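Local coordinates for chloroplastic group IIB intron splicing facilitator CRS2, chloroplastic (Zea mays, PDB 1RYM), which is required for splicing group IIB introns in chloroplasts, working in complexes with CAF1 or CAF2, and has no peptidyl-tRNA hydrolase activity despite its family, at residues L19-G24 and I102-D107; L73-Q78 and E86-L91. The protein carries 1 engineered substitution. All blocks are in the same frame, centred on the assembly; numbering follows the deposited sequence.

Both contacts involve the central mixed sheet of a peptidyl-tRNA hydrolase fold, with centres about 9 Å apart. Interaction 1 pairs two parallel strands, 18-22 and 102-108; interaction 2 sets strand 70-76, the neighbour of 18-22 on its other edge, against helix 83-94. In the chain the order is 19-24, 73-78, 86-91, 102-107, so interaction 2 falls wholly between the two halves of interaction 1. Backbone bonds join them: Ile20 probably donates to Leu73 O, and its carbonyl probably accepts from Val75 N. The helix of interaction 2 leads into strand 102-108, which carries Asp107, by similarity one of the residues of a hydrolase-type site.

Interaction 1 of 2, residues L19-G24 and I102-D107; sequences LIAGLG and ILLIYD
Ile20 and Ile105 meet on one face of the sheet, Ile20 CG2 lying 3.6 Å from Ile105 CD1. In Ile20 the CG2 branch is the one anti to the backbone N, and it is this branch that reaches Ile105 as the two side chains cross. The Ala21-Leu104 pair on the opposite face is looser, with Ala21 CB 4.1 Å from Leu104 CD2.

Four hydrogen bonds lace the parallel strands, alternating in direction. Ala21 N to Leu103 O (2.9 Å) is almost straight at 174°, while Ile105 N reaches Ala21 O at a more bent 142°. The last, Leu23 N to Ile105 O (2.8 Å), continues the ladder one residue past the end of strand 19-22. Beyond it Leu23 and Tyr106 run side by side, Leu23 CD1 sitting 3.7 Å from Tyr106 CB, while the phenol ring leads away toward Arg140 in a cation-pi contact.

At this looser end direct strand pairing gives way to a water bridge. One water donates to Leu23 O at 2.6 Å and to Asp107 OD2 at 2.7 Å. The same carboxylate hydrogen-bonds Tyr80 OH through OD2 and His35 ND1 through OD1. By similarity, His35 is the hydrolase proton acceptor and Asp107 its supporting residue, which is consistent with a hydrolase-like polar cluster kept in a protein without that activity.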
ATOM      1  N   LEU A  19     -10.869   2.671  -3.131  1.00 15.28           N
ATOM      2  CA  LEU A  19     -10.160   1.524  -3.688  1.00 21.42           C
ATOM      3  C   LEU A  19      -8.732   1.565  -3.000  1.00 29.55           C
ATOM      4  O   LEU A  19      -8.124   2.635  -2.940  1.00 22.00           O
ATOM      5  CB  LEU A  19     -10.046   1.697  -5.210  1.00 20.69           C
ATOM      6  CG  LEU A  19      -9.396   0.603  -6.012  1.00 38.44           C
ATOM      7  CD1 LEU A  19      -9.691   0.925  -7.501  1.00 27.04           C
ATOM      8  CD2 LEU A  19      -7.896   0.626  -5.823  1.00 23.23           C
ATOM      9  N   ILE A  20      -8.327   0.503  -2.314  1.00 21.04           N
ATOM     10  CA  ILE A  20      -7.040   0.494  -1.666  1.00 18.86           C
ATOM     11  C   ILE A  20      -6.230  -0.530  -2.403  1.00 22.34           C
ATOM     12  O   ILE A  20      -6.610  -1.701  -2.540  1.00 20.86           O
ATOM     13  CB  ILE A  20      -7.277   0.063  -0.249  1.00 20.35           C
ATOM     14  CG1 ILE A  20      -8.115   1.141   0.338  1.00 21.63           C
ATOM     15  CG2 ILE A  20      -6.009  -0.157   0.505  1.00 16.60           C
ATOM     16  CD1 ILE A  20      -8.651   0.676   1.596  1.00 26.79           C
ATOM     17  N   ALA A  21      -5.108  -0.084  -2.950  1.00 24.26           N
ATOM     18  CA  ALA A  21      -4.227  -0.997  -3.694  1.00 26.27           C
ATOM     19  C   ALA A  21      -2.855  -1.101  -3.079  1.00 15.04           C
ATOM     20  O   ALA A  21      -2.209  -0.094  -2.838  1.00 21.09           O
ATOM     21  CB  ALA A  21      -4.012  -0.363  -5.061  1.00 19.79           C
ATOM     22  N   GLY A  22      -2.395  -2.268  -3.018  1.00 16.02           N
ATOM     23  CA  GLY A  22      -1.047  -2.411  -2.518  1.00 18.76           C
ATOM     24  C   GLY A  22      -0.125  -2.910  -3.607  1.00 23.68           C
ATOM     25  O   GLY A  22      -0.485  -3.852  -4.357  1.00 23.16           O
ATOM     26  N   LEU A  23       1.066  -2.281  -3.750  1.00 18.65           N
ATOM     27  CA  LEU A  23       1.991  -2.753  -4.775  1.00 14.85           C
ATOM     28  C   LEU A  23       2.874  -3.914  -4.401  1.00 19.45           C
ATOM     29  O   LEU A  23       3.236  -4.090  -3.307  1.00 19.28           O
ATOM     30  CB  LEU A  23       2.874  -1.666  -5.322  1.00 21.62           C
ATOM     31  CG  LEU A  23       2.039  -0.397  -5.629  1.00 22.08           C
ATOM     32  CD1 LEU A  23       2.988   0.674  -6.165  1.00 23.60           C
ATOM     33  CD2 LEU A  23       0.932  -0.604  -6.662  1.00 26.22           C
ATOM     34  N   GLY A  24       3.188  -4.757  -5.411  1.00 19.65           N
ATOM     35  CA  GLY A  24       4.012  -5.929  -5.202  1.00 24.84           C
ATOM     36  C   GLY A  24       3.932  -6.862  -6.395  1.00 20.53           C
ATOM     37  O   GLY A  24       3.627  -6.390  -7.516  1.00 20.13           O
ATOM     38  N   ILE A 102      -8.517   6.688  -4.026  1.00 21.70           N
ATOM     39  CA  ILE A 102      -7.698   5.552  -4.440  1.00 26.59           C
ATOM     40  C   ILE A 102      -6.396   5.611  -3.702  1.00 29.39           C
ATOM     41  O   ILE A 102      -5.551   6.461  -4.071  1.00 25.90           O
ATOM     42  CB  ILE A 102      -7.363   5.718  -5.882  1.00 25.11           C
ATOM     43  CG1 ILE A 102      -8.699   5.735  -6.576  1.00 27.06           C
ATOM     44  CG2 ILE A 102      -6.460   4.583  -6.419  1.00 21.95           C
ATOM     45  CD1 ILE A 102      -8.530   5.825  -8.100  1.00 31.84           C
ATOM     46  N   LEU A 103      -6.269   4.799  -2.670  1.00 21.18           N
ATOM     47  CA  LEU A 103      -5.066   4.857  -1.867  1.00 18.09           C
ATOM     48  C   LEU A 103      -4.030   3.864  -2.369  1.00 16.84           C
ATOM     49  O   LEU A 103      -4.318   2.668  -2.491  1.00 19.92           O
ATOM     50  CB  LEU A 103      -5.535   4.550  -0.411  1.00 17.38           C
ATOM     51  CG  LEU A 103      -4.408   4.386   0.556  1.00 18.77           C
ATOM     52  CD1 LEU A 103      -3.784   5.768   0.699  1.00 17.16           C
ATOM     53  CD2 LEU A 103      -4.952   3.852   1.902  1.00 17.15           C
ATOM     54  N   LEU A 104      -2.845   4.303  -2.740  1.00 14.92           N
ATOM     55  CA  LEU A 104      -1.804   3.298  -3.049  1.00 16.46           C
ATOM     56  C   LEU A 104      -0.880   3.022  -1.779  1.00 18.12           C
ATOM     57  O   LEU A 104      -0.565   3.951  -1.093  1.00 17.99           O
ATOM     58  CB  LEU A 104      -0.906   3.856  -4.066  1.00 13.94           C
ATOM     59  CG  LEU A 104      -1.646   4.387  -5.196  1.00 23.23           C
ATOM     60  CD1 LEU A 104      -0.666   4.962  -6.171  1.00 31.98           C
ATOM     61  CD2 LEU A 104      -2.290   3.237  -5.914  1.00 21.93           C
ATOM     62  N   ILE A 105      -0.427   1.792  -1.585  1.00 17.60           N
ATOM     63  CA  ILE A 105       0.382   1.469  -0.488  1.00 13.42           C
ATOM     64  C   ILE A 105       1.524   0.737  -1.062  1.00 11.82           C
ATOM     65  O   ILE A 105       1.338  -0.209  -1.885  1.00 15.52           O
ATOM     66  CB  ILE A 105      -0.394   0.521   0.420  1.00 14.85           C
ATOM     67  CG1 ILE A 105      -1.700   1.183   0.842  1.00 19.85           C
ATOM     68  CG2 ILE A 105       0.452   0.200   1.671  1.00 15.40           C
ATOM     69  CD1 ILE A 105      -2.625   0.323   1.742  1.00 15.59           C
ATOM     70  N   TYR A 106       2.711   1.105  -0.655  1.00 19.17           N
ATOM     71  CA  TYR A 106       3.879   0.452  -1.209  1.00 18.05           C
ATOM     72  C   TYR A 106       5.136   0.743  -0.363  1.00 17.23           C
ATOM     73  O   TYR A 106       5.097   1.653   0.512  1.00 17.47           O
ATOM     74  CB  TYR A 106       4.145   0.991  -2.630  1.00 17.71           C
ATOM     75  CG  TYR A 106       4.173   2.463  -2.564  1.00 17.03           C
ATOM     76  CD1 TYR A 106       3.065   3.190  -2.975  1.00 23.02           C
ATOM     77  CD2 TYR A 106       5.296   3.159  -2.098  1.00 20.48           C
ATOM     78  CE1 TYR A 106       3.059   4.592  -2.879  1.00 23.23           C
ATOM     79  CE2 TYR A 106       5.331   4.549  -2.010  1.00 18.24           C
ATOM     80  CZ  TYR A 106       4.184   5.261  -2.381  1.00 26.26           C
ATOM     81  OH  TYR A 106       4.273   6.650  -2.424  1.00 25.47           O
ATOM     82  N   ASP A 107       6.190  -0.142  -0.565  1.00 15.16           N
ATOM     83  CA  ASP A 107       7.524  -0.053   0.059  1.00 12.60           C
ATOM     84  C   ASP A 107       8.212   1.237  -0.453  1.00 23.18           C
ATOM     85  O   ASP A 107       8.101   1.648  -1.628  1.00 19.54           O
ATOM     86  CB  ASP A 107       8.366  -1.304  -0.278  1.00 15.47           C
ATOM     87  CG  ASP A 107       8.501  -1.485  -1.732  1.00 27.58           C
ATOM     88  OD1 ASP A 107       9.439  -1.109  -2.372  1.00 29.60           O
ATOM     89  OD2 ASP A 107       7.447  -1.850  -2.296  1.00 26.63           O
TER
HETATM   90  O   HOH W   1       5.041  -2.933  -1.806  1.00 18.60           O

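Interaction 2 of 2, residues L73-Q78 and E86-L91; sequences LVVKPQ and EAIGPL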
ATOM      1  N   LEU A  73     -12.891  -1.364  -2.090  1.00 18.17           N
ATOM      2  CA  LEU A  73     -12.369  -2.421  -2.915  1.00 20.56           C
ATOM      3  C   LEU A  73     -10.866  -2.510  -2.689  1.00 17.06           C
ATOM      4  O   LEU A  73     -10.217  -1.467  -2.648  1.00 21.25           O
ATOM      5  CB  LEU A  73     -12.776  -2.131  -4.347  1.00 22.44           C
ATOM      6  CG  LEU A  73     -11.945  -2.813  -5.394  1.00 38.24           C
ATOM      7  CD1 LEU A  73     -12.263  -4.303  -5.513  1.00 36.98           C
ATOM      8  CD2 LEU A  73     -12.325  -2.149  -6.684  1.00 43.10           C
ATOM      9  N   VAL A  74     -10.364  -3.714  -2.383  1.00 19.22           N
ATOM     10  CA  VAL A  74      -8.937  -3.863  -2.119  1.00 19.58           C
ATOM     11  C   VAL A  74      -8.407  -4.616  -3.245  1.00 22.00           C
ATOM     12  O   VAL A  74      -9.055  -5.560  -3.733  1.00 22.43           O
ATOM     13  CB  VAL A  74      -8.586  -4.545  -0.782  1.00 22.23           C
ATOM     14  CG1 VAL A  74      -9.213  -3.735   0.297  1.00 20.39           C
ATOM     15  CG2 VAL A  74      -9.279  -5.881  -0.823  1.00 36.26           C
ATOM     16  N   VAL A  75      -7.250  -4.213  -3.746  1.00 19.32           N
ATOM     17  CA  VAL A  75      -6.642  -4.841  -4.934  1.00 17.79           C
ATOM     18  C   VAL A  75      -5.134  -4.989  -4.691  1.00 19.64           C
ATOM     19  O   VAL A  75      -4.504  -4.083  -4.128  1.00 25.22           O
ATOM     20  CB  VAL A  75      -6.649  -3.833  -6.089  1.00 23.66           C
ATOM     21  CG1 VAL A  75      -6.113  -4.461  -7.387  1.00 23.28           C
ATOM     22  CG2 VAL A  75      -7.981  -3.145  -6.233  1.00 26.26           C
ATOM     23  N   LYS A  76      -4.601  -6.083  -5.160  1.00 19.71           N
ATOM     24  CA  LYS A  76      -3.172  -6.396  -5.190  1.00 17.35           C
ATOM     25  C   LYS A  76      -2.832  -6.572  -6.703  1.00 21.94           C
ATOM     26  O   LYS A  76      -2.986  -7.626  -7.332  1.00 21.26           O
ATOM     27  CB  LYS A  76      -2.845  -7.680  -4.445  1.00 14.09           C
ATOM     28  CG  LYS A  76      -3.076  -7.584  -2.970  1.00 22.73           C
ATOM     29  CD  LYS A  76      -2.249  -8.640  -2.262  1.00 25.56           C
ATOM     30  CE  LYS A  76      -2.993  -9.940  -2.384  1.00 28.99           C
ATOM     31  NZ  LYS A  76      -2.189 -11.029  -1.833  1.00 55.53           N
ATOM     32  N   PRO A  77      -2.540  -5.503  -7.344  1.00 21.38           N
ATOM     33  CA  PRO A  77      -2.225  -5.569  -8.769  1.00 18.53           C
ATOM     34  C   PRO A  77      -1.039  -6.414  -9.074  1.00 29.70           C
ATOM     35  O   PRO A  77      -0.073  -6.372  -8.370  1.00 36.77           O
ATOM     36  CB  PRO A  77      -1.840  -4.196  -9.193  1.00 21.69           C
ATOM     37  CG  PRO A  77      -2.124  -3.295  -7.972  1.00 30.10           C
ATOM     38  CD  PRO A  77      -2.297  -4.171  -6.775  1.00 23.37           C
ATOM     39  N   GLN A  78      -1.028  -7.179 -10.169  1.00 27.54           N
ATOM     40  CA  GLN A  78       0.086  -8.103 -10.325  1.00 41.54           C
ATOM     41  C   GLN A  78       1.399  -7.437 -10.763  1.00 34.03           C
ATOM     42  O   GLN A  78       2.513  -7.930 -10.470  1.00 42.86           O
ATOM     43  CB  GLN A  78      -0.270  -9.215 -11.259  1.00 36.29           C
ATOM     44  CG  GLN A  78      -0.623  -8.545 -12.581  1.00 30.80           C
ATOM     45  CD  GLN A  78      -1.649  -9.326 -13.465  1.00100.00           C
ATOM     46  OE1 GLN A  78      -1.769 -10.592 -13.481  1.00 44.39           O
ATOM     47  NE2 GLN A  78      -2.506  -8.568 -14.207  1.00100.00           N
ATOM     48  N   GLU A  86      -3.702  -1.337 -15.789  1.00 31.53           N
ATOM     49  CA  GLU A  86      -4.162  -2.705 -15.733  1.00 34.17           C
ATOM     50  C   GLU A  86      -5.354  -2.979 -14.798  1.00 53.85           C
ATOM     51  O   GLU A  86      -6.337  -3.534 -15.213  1.00 45.10           O
ATOM     52  N   ALA A  87      -5.212  -2.595 -13.541  1.00 52.47           N
ATOM     53  CA  ALA A  87      -6.013  -2.979 -12.413  1.00 46.22           C
ATOM     54  C   ALA A  87      -6.826  -1.809 -11.772  1.00 33.94           C
ATOM     55  O   ALA A  87      -8.014  -1.849 -11.605  1.00 55.82           O
ATOM     56  CB  ALA A  87      -4.913  -3.340 -11.426  1.00 41.13           C
ATOM     57  N   ILE A  88      -6.120  -0.835 -11.324  1.00 29.11           N
ATOM     58  CA  ILE A  88      -6.719   0.231 -10.572  1.00 40.09           C
ATOM     59  C   ILE A  88      -7.723   0.996 -11.416  1.00 43.63           C
ATOM     60  O   ILE A  88      -8.830   1.349 -10.993  1.00 44.03           O
ATOM     61  CB  ILE A  88      -5.695   1.241  -9.954  1.00 36.82           C
ATOM     62  CG1 ILE A  88      -4.806   0.708  -8.807  1.00 39.00           C
ATOM     63  CG2 ILE A  88      -6.376   2.498  -9.501  1.00 37.48           C
ATOM     64  CD1 ILE A  88      -4.825  -0.814  -8.720  1.00 47.21           C
ATOM     65  N   GLY A  89      -7.290   1.419 -12.578  1.00 27.75           N
ATOM     66  CA  GLY A  89      -8.105   2.344 -13.413  1.00 28.34           C
ATOM     67  C   GLY A  89      -9.446   1.797 -13.867  1.00 25.99           C
ATOM     68  O   GLY A  89     -10.478   2.302 -13.570  1.00 30.97           O
ATOM     69  N   PRO A  90      -9.441   0.655 -14.443  1.00 25.35           N
ATOM     70  CA  PRO A  90     -10.668   0.100 -14.829  1.00 23.82           C
ATOM     71  C   PRO A  90     -11.595  -0.115 -13.657  1.00 37.35           C
ATOM     72  O   PRO A  90     -12.792   0.171 -13.804  1.00 33.81           O
ATOM     73  CB  PRO A  90     -10.309  -1.212 -15.523  1.00 36.01           C
ATOM     74  CG  PRO A  90      -8.849  -1.091 -15.914  1.00 31.83           C
ATOM     75  CD  PRO A  90      -8.275  -0.102 -14.956  1.00 26.99           C
ATOM     76  N   LEU A  91     -11.106  -0.636 -12.527  1.00 29.64           N
ATOM     77  CA  LEU A  91     -11.964  -0.865 -11.374  1.00 26.22           C
ATOM     78  C   LEU A  91     -12.506   0.451 -10.800  1.00 22.42           C
ATOM     79  O   LEU A  91     -13.689   0.651 -10.488  1.00 24.83           O
ATOM     80  CB  LEU A  91     -11.199  -1.666 -10.312  1.00 25.37           C
ATOM     81  CG  LEU A  91     -10.828  -3.003 -10.882  1.00 34.47           C
ATOM     82  CD1 LEU A  91      -9.616  -3.582 -10.150  1.00 44.52           C
ATOM     83  CD2 LEU A  91     -11.984  -3.918 -10.716  1.00 25.27           C
TER
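Strand 73-76 and helix 86-91 run nearly antiparallel, pointing in directions 158° apart, with their axes 9.2 Å from each other at closest approach. The backbones draw nearest just past the end of the strand, where Pro77 CA and Ala87 CA are 5.9 Å apart. The helix is irregular here, with a wider pi-type turn at 86-88 and a kink where the nitrogen of Pro90, lacking a hydrogen, makes no bond to the preceding turn.

No hydrogen bond joins the segments; the contact is made by aliphatic side chains. Ile88 does most at the Pro77 end, bringing its CD1 to 3.7 Å from Pro77 CG and to 4.1 Å from Val75 CG1. Its second torsion is nearly eclipsed (chi2 15°), which suggests strain or an uncertain placement of CD1. Beside it, the methyl of Ala87 rests against the proline ring, its CB 3.9 Å from Pro77 CB.

Strand 70-76, helix 83-94 and strand 102-108 form a beta-alpha-beta crossover that passes over the intervening parallel strand 18-22, and Ile88 reaches down to touch Ala21 on that strand. At the other end of the contact, Leu73 and Leu91 cross at about a right angle, Leu73 CD2 standing 3.8 Å from Leu91 CB. Leu19 and Leu62, one from each neighbouring strand, both touch Val75 and Leu91, continuing the apolar surface beneath the helix. The other face of the strand is turned to helix 37-48, where Lys76 packs on Phe39 and Val42 and makes a salt bridge through NZ to Asp43 OD1.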